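Local coordinates for protein extracellular ligand-binding receptor (Rhodopseudomonas palustris, PDB 4EYQ) that probably captures small aromatic acids such as 4-hydroxyphenylpyruvic and caffeic acid in the cleft between its two domains, as periplasmic binding proteins do for transport, at residues Met249-Gln254 against Asn278-Phe283; Ala284-Asp289 against Ala328-Tyr333; Leu218-His223 against Gly240-Ser245; Ala20-Ile25 against Ser199-Ala204. All coordinates share one frame; numbering follows the deposited sequence.

In the fold
The chain folds into two domains, each built on a mixed sheet flanked by helices, with the aromatic acid between them; all four contacts reach that ligand. Along the chain contact 4 closes first, then contact 3, contact 1 and contact 2. Contact 3 pairs neighbouring strands 218-221 and 242-245 of the seven-stranded sheet, and contact 4 spans the cleft from helix 21-30 to the loop leading into helix 204-212. Contacts 1 and 2, with centres about 11 Å apart, share helix 282-301 and meet where Gln282 faces Gln330. Contacts 2 and 3 lie farthest apart, about 20 Å between centres. Together the four contacts set residues from distant parts of the chain around one ligand.

Contact 1: residues Met249-Gln254 against Asn278-Phe283; sequences MDPEGQ and NSRSQF. With DHC (caffeic acid), chain C; ENO (3-(4-hydroxy-phenyl)pyruvic acid), chain B.
Arg280 starts with CG between its backbone N and carbonyl carbon (chi1 76°) and turns again at chi3, bringing its guanidinium up to Glu252, itself bent at chi2 (83°). The two groups arrive from opposite directions and lie nearly coplanar, 5° apart. The grip is end-on: NH1 of Arg280 donates a hydrogen bond to the syn lone pair of Glu252 OE1 (3.0 Å), while Arg280 NH2 reaches Glu252 OE2 (3.0 Å) on its syn side. NH1 also donates to Met249 O at 3.0 Å, coming from above that carbonyl plane, and NE is paired with Glu272 of helix 261-275. A leucine in place of Arg280 would probably leave both glutamates without their common counter-charge and let the 249-254 loop shift. SE of selenomethionine Met249 packs on Ser281 CA at 3.8 Å. Ser281 is the N-cap of helix 282-301, its OG accepting from Ala284 N and weakly from Phe283 N. Gln282 NE2 donates to O4' of caffeic acid at 2.9 Å and to O3 of 4-hydroxyphenylpyruvic acid, which overlaps it in one site. A bidentate salt bridge thus ties a surface turn to the capped helix start lining the ligand cleft of this periplasmic binding protein.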
# COMPACT_ATOMS: atom_id res chain seq x y z
N MSE A 249 -3.81 -9.64 6.53
CA MSE A 249 -4.52 -9.46 7.79
C MSE A 249 -5.15 -10.77 8.33
O MSE A 249 -5.38 -10.88 9.52
CB MSE A 249 -5.57 -8.35 7.68
CG MSE A 249 -4.98 -6.99 7.29
SE MSE A 249 -3.75 -6.35 8.67
CE MSE A 249 -5.07 -5.71 9.90
N ASP A 250 -5.37 -11.76 7.46
CA ASP A 250 -5.95 -13.07 7.87
C ASP A 250 -5.36 -14.35 7.20
O ASP A 250 -6.11 -15.10 6.53
CB ASP A 250 -7.47 -13.06 7.65
CG ASP A 250 -8.18 -14.27 8.29
OD1 ASP A 250 -7.61 -14.84 9.26
OD2 ASP A 250 -9.29 -14.67 7.83
N PRO A 251 -4.05 -14.64 7.39
CA PRO A 251 -3.55 -15.90 6.85
C PRO A 251 -4.23 -17.12 7.47
O PRO A 251 -4.46 -18.10 6.76
CB PRO A 251 -2.05 -15.88 7.22
CG PRO A 251 -1.72 -14.41 7.31
CD PRO A 251 -2.95 -13.84 7.98
N GLU A 252 -4.59 -17.05 8.74
CA GLU A 252 -5.21 -18.20 9.43
C GLU A 252 -6.50 -18.67 8.74
O GLU A 252 -6.77 -19.87 8.67
CB GLU A 252 -5.48 -17.89 10.91
CG GLU A 252 -4.24 -17.57 11.74
CD GLU A 252 -3.76 -16.11 11.63
OE1 GLU A 252 -4.23 -15.33 10.75
OE2 GLU A 252 -2.90 -15.71 12.43
N GLY A 253 -7.26 -17.71 8.20
CA GLY A 253 -8.53 -17.98 7.54
C GLY A 253 -8.43 -18.49 6.13
O GLY A 253 -9.41 -18.98 5.60
N GLN A 254 -7.27 -18.38 5.49
CA GLN A 254 -7.11 -18.85 4.10
C GLN A 254 -7.06 -20.35 3.95
O GLN A 254 -6.71 -21.07 4.89
CB GLN A 254 -5.87 -18.24 3.46
CG GLN A 254 -5.89 -16.74 3.35
CD GLN A 254 -4.50 -16.19 3.07
OE1 GLN A 254 -3.70 -16.84 2.36
NE2 GLN A 254 -4.18 -15.01 3.64
N ASN A 278 -1.63 -9.26 17.10
CA ASN A 278 -2.37 -8.33 16.24
C ASN A 278 -1.59 -7.08 15.84
O ASN A 278 -2.20 -6.09 15.44
CB ASN A 278 -3.77 -7.97 16.80
CG ASN A 278 -4.74 -9.12 16.70
OD1 ASN A 278 -4.62 -9.94 15.80
ND2 ASN A 278 -5.70 -9.20 17.64
N SER A 279 -0.25 -7.12 15.90
CA SER A 279 0.53 -6.01 15.35
C SER A 279 0.74 -6.13 13.83
O SER A 279 1.29 -5.20 13.20
CB SER A 279 1.88 -5.87 16.06
OG SER A 279 2.61 -7.07 15.94
N ARG A 280 0.31 -7.25 13.25
CA ARG A 280 0.25 -7.38 11.78
C ARG A 280 -0.29 -6.11 11.09
O ARG A 280 -1.15 -5.41 11.64
CB ARG A 280 -0.61 -8.59 11.41
CG ARG A 280 -2.13 -8.40 11.55
CD ARG A 280 -2.88 -9.72 11.35
NE ARG A 280 -2.40 -10.75 12.28
CZ ARG A 280 -2.77 -12.03 12.27
NH1 ARG A 280 -3.62 -12.48 11.37
NH2 ARG A 280 -2.27 -12.87 13.17
N SER A 281 0.19 -5.81 9.88
CA SER A 281 -0.37 -4.68 9.12
C SER A 281 -0.28 -4.91 7.63
O SER A 281 0.52 -5.69 7.16
CB SER A 281 0.32 -3.33 9.45
OG SER A 281 1.71 -3.32 9.11
N GLN A 282 -1.15 -4.22 6.91
CA GLN A 282 -1.09 -4.09 5.48
C GLN A 282 0.34 -3.72 5.09
O GLN A 282 0.88 -4.20 4.09
CB GLN A 282 -2.04 -2.94 5.09
CG GLN A 282 -2.06 -2.54 3.63
CD GLN A 282 -2.90 -3.48 2.78
OE1 GLN A 282 -3.44 -4.51 3.26
NE2 GLN A 282 -3.01 -3.14 1.50
N PHE A 283 0.94 -2.82 5.86
CA PHE A 283 2.14 -2.09 5.40
C PHE A 283 3.39 -2.94 5.55
O PHE A 283 4.24 -2.97 4.63
CB PHE A 283 2.26 -0.74 6.14
CG PHE A 283 0.94 -0.05 6.29
CD1 PHE A 283 0.20 0.29 5.16
CD2 PHE A 283 0.41 0.21 7.54
CE1 PHE A 283 -1.03 0.89 5.28
CE2 PHE A 283 -0.83 0.81 7.67
CZ PHE A 283 -1.55 1.16 6.54
C1 DHC C . -1.60 7.37 0.77
O1 DHC C . -1.86 7.86 1.90
C2 DHC C . -1.80 5.93 0.50
C3 DHC C . -1.44 5.04 1.39
C1' DHC C . -1.61 3.58 1.17
C2' DHC C . -0.55 2.76 1.51
C3' DHC C . -0.65 1.40 1.34
C4' DHC C . -1.90 0.82 0.77
C5' DHC C . -2.95 1.67 0.42
C6' DHC C . -2.79 3.04 0.62
O4' DHC C . -2.02 -0.52 0.60
O3' DHC C . 0.40 0.62 1.69
O2 DHC C . -1.18 8.09 -0.16
O4 ENO B . -0.81 5.49 -0.61
C9 ENO B . -0.24 2.74 1.68
C8 ENO B . -0.25 1.38 1.46
C7 ENO B . -1.38 0.77 0.93
C6 ENO B . -2.51 1.51 0.60
C5 ENO B . -2.49 2.88 0.84
C4 ENO B . -1.35 3.50 1.37
O3 ENO B . -1.35 -0.57 0.72
C3 ENO B . -1.34 5.00 1.65
C2 ENO B . -1.13 5.92 0.48
C1 ENO B . -1.32 7.35 0.70
O2 ENO B . -1.22 8.13 -0.27
O1 ENO B . -1.59 7.79 1.85

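Contact 2: residues Ala284-Asp289 against Ala328-Tyr333. With ENO (3-(4-hydroxy-phenyl)pyruvic acid), chain B; DHC (caffeic acid), chain C.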
# COMPACT_ATOMS: atom_id res chain seq x y z
N ALA A 284 3.49 -3.62 6.69
CA ALA A 284 4.51 -4.63 6.85
C ALA A 284 4.46 -5.67 5.70
O ALA A 284 5.50 -6.07 5.17
CB ALA A 284 4.35 -5.33 8.20
N GLY A 285 3.26 -6.10 5.31
CA GLY A 285 3.09 -6.97 4.13
C GLY A 285 3.80 -6.49 2.86
O GLY A 285 4.47 -7.27 2.18
N HIS A 286 3.69 -5.19 2.55
CA HIS A 286 4.33 -4.66 1.34
C HIS A 286 5.85 -4.70 1.31
O HIS A 286 6.45 -5.03 0.27
CB HIS A 286 3.85 -3.25 1.01
CG HIS A 286 2.37 -3.13 0.86
ND1 HIS A 286 1.62 -4.05 0.19
CD2 HIS A 286 1.48 -2.17 1.32
CE1 HIS A 286 0.33 -3.67 0.21
NE2 HIS A 286 0.24 -2.53 0.91
N SER A 287 6.51 -4.36 2.41
CA SER A 287 7.95 -4.39 2.32
C SER A 287 8.49 -5.81 2.32
O SER A 287 9.46 -6.09 1.61
CB SER A 287 8.67 -3.45 3.30
OG SER A 287 8.70 -3.96 4.59
N PHE A 288 7.83 -6.69 3.08
CA PHE A 288 8.15 -8.11 3.04
C PHE A 288 7.93 -8.69 1.63
O PHE A 288 8.76 -9.48 1.10
CB PHE A 288 7.26 -8.82 4.07
CG PHE A 288 7.49 -10.29 4.19
CD1 PHE A 288 8.41 -10.80 5.11
CD2 PHE A 288 6.70 -11.18 3.46
CE1 PHE A 288 8.56 -12.19 5.27
CE2 PHE A 288 6.86 -12.57 3.60
CZ PHE A 288 7.80 -13.07 4.51
N ASP A 289 6.82 -8.31 1.00
CA ASP A 289 6.55 -8.86 -0.33
C ASP A 289 7.53 -8.34 -1.40
O ASP A 289 7.85 -9.06 -2.35
CB ASP A 289 5.13 -8.53 -0.77
CG ASP A 289 4.10 -9.28 0.07
OD1 ASP A 289 4.49 -10.16 0.87
OD2 ASP A 289 2.89 -8.99 -0.11
N ALA A 328 3.24 -14.13 -2.49
CA ALA A 328 3.59 -13.18 -1.40
C ALA A 328 2.46 -13.09 -0.39
O ALA A 328 1.38 -13.67 -0.61
CB ALA A 328 3.92 -11.81 -1.98
N SER A 329 2.70 -12.34 0.70
CA SER A 329 1.74 -12.28 1.82
C SER A 329 0.44 -11.55 1.41
O SER A 329 -0.66 -11.87 1.92
CB SER A 329 2.39 -11.64 3.05
OG SER A 329 2.61 -10.26 2.86
N GLN A 330 0.57 -10.64 0.44
CA GLN A 330 -0.55 -9.79 0.03
C GLN A 330 -1.22 -10.18 -1.27
O GLN A 330 -2.20 -9.53 -1.67
CB GLN A 330 -0.11 -8.33 -0.07
CG GLN A 330 0.22 -7.73 1.28
CD GLN A 330 -1.04 -7.39 2.06
OE1 GLN A 330 -1.89 -8.26 2.28
NE2 GLN A 330 -1.16 -6.12 2.46
N GLY A 331 -0.72 -11.22 -1.93
CA GLY A 331 -1.29 -11.60 -3.22
C GLY A 331 -0.27 -12.37 -4.01
O GLY A 331 0.81 -12.69 -3.49
N VAL A 332 -0.62 -12.68 -5.27
CA VAL A 332 0.23 -13.46 -6.18
C VAL A 332 0.52 -12.56 -7.39
O VAL A 332 -0.39 -12.16 -8.12
CB VAL A 332 -0.45 -14.77 -6.61
CG1 VAL A 332 0.47 -15.59 -7.53
CG2 VAL A 332 -0.79 -15.62 -5.35
N TYR A 333 1.78 -12.25 -7.58
CA TYR A 333 2.15 -11.19 -8.56
C TYR A 333 2.60 -11.74 -9.92
O TYR A 333 3.46 -12.64 -9.97
CB TYR A 333 3.25 -10.28 -8.01
CG TYR A 333 2.83 -9.40 -6.84
CD1 TYR A 333 2.86 -9.89 -5.55
CD2 TYR A 333 2.41 -8.06 -7.05
CE1 TYR A 333 2.48 -9.12 -4.48
CE2 TYR A 333 2.05 -7.26 -5.97
CZ TYR A 333 2.07 -7.81 -4.69
OH TYR A 333 1.69 -7.08 -3.57
O4 ENO B . -0.81 5.49 -0.61
C9 ENO B . -0.24 2.74 1.68
C8 ENO B . -0.25 1.38 1.46
C7 ENO B . -1.38 0.77 0.93
C6 ENO B . -2.51 1.51 0.60
C5 ENO B . -2.49 2.88 0.84
C4 ENO B . -1.35 3.50 1.37
O3 ENO B . -1.35 -0.57 0.72
C3 ENO B . -1.34 5.00 1.65
C2 ENO B . -1.13 5.92 0.48
C1 ENO B . -1.32 7.35 0.70
O2 ENO B . -1.22 8.13 -0.27
O1 ENO B . -1.59 7.79 1.85
C1 DHC C . -1.60 7.37 0.77
O1 DHC C . -1.86 7.86 1.90
C2 DHC C . -1.80 5.93 0.50
C3 DHC C . -1.44 5.04 1.39
C1' DHC C . -1.61 3.58 1.17
C2' DHC C . -0.55 2.76 1.51
C3' DHC C . -0.65 1.40 1.34
C4' DHC C . -1.90 0.82 0.77
C5' DHC C . -2.95 1.67 0.42
C6' DHC C . -2.79 3.04 0.62
O4' DHC C . -2.02 -0.52 0.60
O3' DHC C . 0.40 0.62 1.69
O2 DHC C . -1.18 8.09 -0.16
O HOH W 1 2.53 -6.48 -0.94
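Asp289 buries more surface in this contact than any other residue, its carboxylate set into the turn made by Ser329 and Gln330. OD1 takes two hydrogen bonds from one residue: Ser329 N at 2.8 Å and Ser329 OG at 2.7 Å, reaching that oxygen from opposite faces of the carboxylate plane. The rotation of Ser329, with OG between its backbone N and carbonyl carbon (chi1 70°), brings the hydroxyl to OD1 along with the residue's own N. The other oxygen, OD2, receives Gln330 N at 2.9 Å on its syn side. With a water as a further donor to OD2, four hydrogens hold the carboxylate, which probably stabilises its negative charge in the interior. Packing is close as well, for Ala328 CB sits 3.3 Å from Asp289 CG.

The side chain of Gln330 runs at about a right angle to that of Asp289, amide and carboxylate planes 61° apart. Its CG passes Gly285, where a side chain would collide with it, and its NE2 approaches CE1 of His286 at 3.6 Å, while OE1 accepts from Val248 N. The water on OD2 also bonds to His286 ND1 at 2.8 Å and to Tyr333 OH, making Asp289 a second-shell neighbour of the histidine, whose NE2 donates to O4' of caffeic acid at 3.0 Å.

The contact clips helix 282-301 to the small hairpin of strands 326-328 and 331-333; Leu267 of helix 261-275 touches both Phe288 and Ser329, helix 21-30 meets Ala284 and Ser287, and Tyr333 OH bonds to Met115 O.

Contact 3: residues Leu218-His223 against Gly240-Ser245; sequences LIYQTH and GVLMAS. With DHC (caffeic acid), chain C; ENO (3-(4-hydroxy-phenyl)pyruvic acid), chain B.
His223 rests with its CA 3.2 Å from Ala244 O, a C-H...O contact, and lays one ring face against the bound acid: C5' of caffeic acid stands 3.6 Å above the plane, over the ring centre. With chi1 at 56° the ring is swung to the ligand, and the hydrogen bond of NE2 with Gln117 O helps set its rotation. An alanine here would probably strip the ligand of this aromatic surface and leave Gln117 O without its partner. Behind the histidine the two strands run parallel, the form expected of a beta-alpha-beta crossover, here made through helix 228-234. Leu242 N donates to Ile219 O (3.0 Å), and Gln221 N to Leu242 O (2.8 Å); Ala244 N completes the set on Gln221 O at 3.3 Å. On one face of the sheet Tyr220 and Leu242 lie side by side, Leu242 CD2 making a CH-pi contact 4.3 Å from the tyrosine ring centroid, and Tyr220 OH bonds to His129. On the other, Gln221 crosses Val241 at about a right angle, CG touching Val241 CG2 at 3.5 Å, while Gln221 NE2 is hydrogen-bonded to Gln207 OE1 and Ala203 O.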
# COMPACT_ATOMS: atom_id res chain seq x y z
N LEU A 218 -23.34 3.83 7.60
CA LEU A 218 -22.11 3.08 7.30
C LEU A 218 -20.95 3.95 6.80
O LEU A 218 -21.10 4.85 5.93
CB LEU A 218 -22.39 1.96 6.30
CG LEU A 218 -23.34 0.86 6.75
CD1 LEU A 218 -23.56 -0.04 5.52
CD2 LEU A 218 -22.79 0.08 7.95
N ILE A 219 -19.78 3.66 7.38
CA ILE A 219 -18.52 4.25 6.94
C ILE A 219 -17.60 3.17 6.41
O ILE A 219 -17.41 2.11 7.03
CB ILE A 219 -17.81 5.07 8.04
CG1 ILE A 219 -18.73 6.17 8.59
CG2 ILE A 219 -16.49 5.66 7.54
CD1 ILE A 219 -18.15 6.76 9.88
N TYR A 220 -17.05 3.48 5.24
CA TYR A 220 -16.16 2.59 4.48
C TYR A 220 -14.76 3.22 4.43
O TYR A 220 -14.61 4.44 4.19
CB TYR A 220 -16.71 2.36 3.05
CG TYR A 220 -17.96 1.50 2.96
CD1 TYR A 220 -19.24 2.07 3.18
CD2 TYR A 220 -17.90 0.14 2.64
CE1 TYR A 220 -20.41 1.30 3.10
CE2 TYR A 220 -19.07 -0.64 2.54
CZ TYR A 220 -20.32 -0.05 2.77
OH TYR A 220 -21.49 -0.78 2.69
N GLN A 221 -13.75 2.39 4.67
CA GLN A 221 -12.36 2.82 4.65
C GLN A 221 -11.57 2.03 3.62
O GLN A 221 -11.95 0.88 3.29
CB GLN A 221 -11.71 2.60 6.05
CG GLN A 221 -12.21 3.52 7.18
CD GLN A 221 -11.56 4.90 7.20
OE1 GLN A 221 -10.58 5.15 6.49
NE2 GLN A 221 -12.11 5.81 8.01
N THR A 222 -10.45 2.61 3.16
CA THR A 222 -9.60 2.02 2.13
C THR A 222 -8.52 1.18 2.79
O THR A 222 -8.37 1.20 4.01
CB THR A 222 -8.93 3.09 1.27
OG1 THR A 222 -7.91 3.76 2.04
CG2 THR A 222 -9.98 4.15 0.76
N HIS A 223 -7.74 0.47 1.98
CA HIS A 223 -6.63 -0.36 2.47
C HIS A 223 -5.46 0.40 3.07
O HIS A 223 -4.63 -0.19 3.79
CB HIS A 223 -6.22 -1.39 1.41
CG HIS A 223 -5.85 -0.80 0.04
ND1 HIS A 223 -6.56 0.21 -0.55
CD2 HIS A 223 -4.85 -1.18 -0.87
CE1 HIS A 223 -6.00 0.50 -1.77
NE2 HIS A 223 -4.96 -0.36 -1.97
N GLY A 240 -17.96 -1.34 13.57
CA GLY A 240 -18.81 -1.57 12.41
C GLY A 240 -18.28 -0.96 11.11
O GLY A 240 -18.94 -1.02 10.10
N VAL A 241 -17.07 -0.42 11.12
CA VAL A 241 -16.48 0.15 9.87
C VAL A 241 -16.31 -0.98 8.86
O VAL A 241 -16.12 -2.15 9.25
CB VAL A 241 -15.12 0.87 10.11
CG1 VAL A 241 -13.99 -0.12 10.36
CG2 VAL A 241 -14.75 1.77 8.92
N LEU A 242 -16.44 -0.68 7.56
CA LEU A 242 -16.08 -1.68 6.54
C LEU A 242 -14.77 -1.27 5.92
O LEU A 242 -14.59 -0.10 5.58
CB LEU A 242 -17.13 -1.85 5.43
CG LEU A 242 -18.49 -2.47 5.80
CD1 LEU A 242 -18.36 -3.76 6.61
CD2 LEU A 242 -19.36 -1.46 6.55
N MSE A 243 -13.86 -2.21 5.77
CA MSE A 243 -12.51 -1.81 5.26
C MSE A 243 -11.90 -2.81 4.31
O MSE A 243 -11.76 -3.98 4.68
CB MSE A 243 -11.56 -1.59 6.45
CG MSE A 243 -10.20 -1.02 6.06
SE MSE A 243 -8.96 -1.08 7.60
CE MSE A 243 -9.86 0.16 8.72
N ALA A 244 -11.53 -2.37 3.10
CA ALA A 244 -10.74 -3.19 2.15
C ALA A 244 -9.33 -3.46 2.72
O ALA A 244 -8.73 -2.58 3.37
CB ALA A 244 -10.64 -2.53 0.75
N SER A 245 -8.80 -4.65 2.50
CA SER A 245 -7.47 -4.96 2.97
C SER A 245 -6.87 -6.15 2.19
O SER A 245 -7.60 -6.89 1.53
CB SER A 245 -7.51 -5.19 4.49
OG SER A 245 -6.90 -6.38 4.88
C1 DHC C . -1.60 7.37 0.77
O1 DHC C . -1.86 7.86 1.90
C2 DHC C . -1.80 5.93 0.50
C3 DHC C . -1.44 5.04 1.39
C1' DHC C . -1.61 3.58 1.17
C2' DHC C . -0.55 2.76 1.51
C3' DHC C . -0.65 1.40 1.34
C4' DHC C . -1.90 0.82 0.77
C5' DHC C . -2.95 1.67 0.42
C6' DHC C . -2.79 3.04 0.62
O4' DHC C . -2.02 -0.52 0.60
O3' DHC C . 0.40 0.62 1.69
O2 DHC C . -1.18 8.09 -0.16
O4 ENO B . -0.81 5.49 -0.61
C9 ENO B . -0.24 2.74 1.68
C8 ENO B . -0.25 1.38 1.46
C7 ENO B . -1.38 0.77 0.93
C6 ENO B . -2.51 1.51 0.60
C5 ENO B . -2.49 2.88 0.84
C4 ENO B . -1.35 3.50 1.37
O3 ENO B . -1.35 -0.57 0.72
C3 ENO B . -1.34 5.00 1.65
C2 ENO B . -1.13 5.92 0.48
C1 ENO B . -1.32 7.35 0.70
O2 ENO B . -1.22 8.13 -0.27
O1 ENO B . -1.59 7.79 1.85
O HOH W 2 -19.87 1.50 9.59

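Contact 4: residues Ala20-Ile25 against Ser199-Ala204; sequences AAALGI and SGTAAA. With DHC (caffeic acid), chain C; ENO (3-(4-hydroxy-phenyl)pyruvic acid), chain B.
Leu23 and Gly200 make the close half of this contact: CD1 of the leucine presses on Gly200 CA at 3.6 Å. Gly200 leaves just enough room, since a side chain there would run into that methyl, and its backbone has a positive phi (50°). The two branches of Leu23 share the work. Its torsions, chi1 -73° and chi2 81°, turn CD1 to the glycine and CD2 to the ligand, where CD2 lies 3.5 Å from C2' of caffeic acid and 4.2 Å from Ser199 CB. Ser199 in turn directs its hydroxyl at the acid end of the ligand, OG coming within 2.6 Å of O1 of caffeic acid; Arg174 and Thr79 also hydrogen-bond the ligand.

The other half is looser and partly exposed. Ala22 CB and Thr201 CG2 are 4.2 Å apart, a light methyl-to-methyl touch. No direct hydrogen bond joins the two segments; a water takes over, accepting from Ala22 N in the first turn of helix 21-30 at 2.9 Å and bonding to Thr201 OG1 at 3.2 Å. Helix 228-234 borders this side through Asp229 against Ala22 and Ile233 against Thr201.

The first turn of helix 21-30 belongs to the domain of the six-stranded sheet, and the 199-204 loop follows strand 193-197 of the seven-stranded one. Their meeting over the ligand is consistent with the closed interdomain cleft of a periplasmic binding protein.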
# COMPACT_ATOMS: atom_id res chain seq x y z
N ALA A 20 2.50 10.24 8.34
CA ALA A 20 2.42 8.88 7.79
C ALA A 20 3.41 7.90 8.40
O ALA A 20 3.67 6.84 7.85
CB ALA A 20 2.53 8.92 6.26
N ALA A 21 3.94 8.22 9.58
CA ALA A 21 4.85 7.32 10.28
C ALA A 21 4.21 5.96 10.60
O ALA A 21 4.90 4.93 10.67
CB ALA A 21 5.42 7.99 11.55
N ALA A 22 2.89 5.95 10.78
CA ALA A 22 2.13 4.71 11.00
C ALA A 22 2.28 3.71 9.83
O ALA A 22 2.18 2.51 10.04
CB ALA A 22 0.65 5.01 11.27
N LEU A 23 2.52 4.21 8.62
CA LEU A 23 2.74 3.35 7.47
C LEU A 23 4.23 2.93 7.32
O LEU A 23 4.52 1.75 7.09
CB LEU A 23 2.21 4.00 6.18
CG LEU A 23 0.68 4.04 6.05
CD1 LEU A 23 0.08 5.20 6.84
CD2 LEU A 23 0.33 4.22 4.60
N GLY A 24 5.17 3.88 7.48
CA GLY A 24 6.58 3.60 7.21
C GLY A 24 7.24 2.79 8.31
O GLY A 24 8.14 1.97 8.06
N ILE A 25 6.82 3.02 9.54
CA ILE A 25 7.45 2.31 10.65
C ILE A 25 7.35 0.78 10.52
O ILE A 25 8.40 0.10 10.61
CB ILE A 25 7.03 2.88 12.03
CG1 ILE A 25 7.70 4.26 12.21
CG2 ILE A 25 7.41 1.94 13.19
CD1 ILE A 25 7.18 5.07 13.39
N SER A 199 -5.44 7.39 5.01
CA SER A 199 -4.59 6.27 5.44
C SER A 199 -4.07 6.49 6.85
O SER A 199 -4.15 7.62 7.37
CB SER A 199 -3.39 6.12 4.48
OG SER A 199 -2.75 7.37 4.27
N GLY A 200 -3.56 5.41 7.45
CA GLY A 200 -2.94 5.42 8.78
C GLY A 200 -3.77 6.11 9.82
O GLY A 200 -4.99 5.92 9.88
N THR A 201 -3.13 6.95 10.64
CA THR A 201 -3.86 7.63 11.73
C THR A 201 -4.79 8.73 11.21
O THR A 201 -5.86 8.97 11.79
CB THR A 201 -2.91 8.17 12.80
OG1 THR A 201 -1.89 8.91 12.15
CG2 THR A 201 -2.25 7.02 13.54
N ALA A 202 -4.44 9.37 10.10
CA ALA A 202 -5.35 10.35 9.51
C ALA A 202 -6.72 9.80 9.06
O ALA A 202 -7.70 10.56 9.00
CB ALA A 202 -4.69 11.09 8.37
N ALA A 203 -6.80 8.50 8.72
CA ALA A 203 -8.09 7.92 8.34
C ALA A 203 -9.04 7.90 9.55
O ALA A 203 -10.26 7.90 9.39
CB ALA A 203 -7.91 6.51 7.76
N ALA A 204 -8.48 7.92 10.76
CA ALA A 204 -9.32 7.91 11.97
C ALA A 204 -9.95 9.29 12.23
O ALA A 204 -10.90 9.41 13.00
CB ALA A 204 -8.52 7.45 13.18
C1 DHC C . -1.60 7.37 0.77
O1 DHC C . -1.86 7.86 1.90
C2 DHC C . -1.80 5.93 0.50
C3 DHC C . -1.44 5.04 1.39
C1' DHC C . -1.61 3.58 1.17
C2' DHC C . -0.55 2.76 1.51
C3' DHC C . -0.65 1.40 1.34
C4' DHC C . -1.90 0.82 0.77
C5' DHC C . -2.95 1.67 0.42
C6' DHC C . -2.79 3.04 0.62
O4' DHC C . -2.02 -0.52 0.60
O3' DHC C . 0.40 0.62 1.69
O2 DHC C . -1.18 8.09 -0.16
O4 ENO B . -0.81 5.49 -0.61
C9 ENO B . -0.24 2.74 1.68
C8 ENO B . -0.25 1.38 1.46
C7 ENO B . -1.38 0.77 0.93
C6 ENO B . -2.51 1.51 0.60
C5 ENO B . -2.49 2.88 0.84
C4 ENO B . -1.35 3.50 1.37
O3 ENO B . -1.35 -0.57 0.72
C3 ENO B . -1.34 5.00 1.65
C2 ENO B . -1.13 5.92 0.48
C1 ENO B . -1.32 7.35 0.70
O2 ENO B . -1.22 8.13 -0.27
O1 ENO B . -1.59 7.79 1.85
O HOH W 3 1.15 8.16 11.61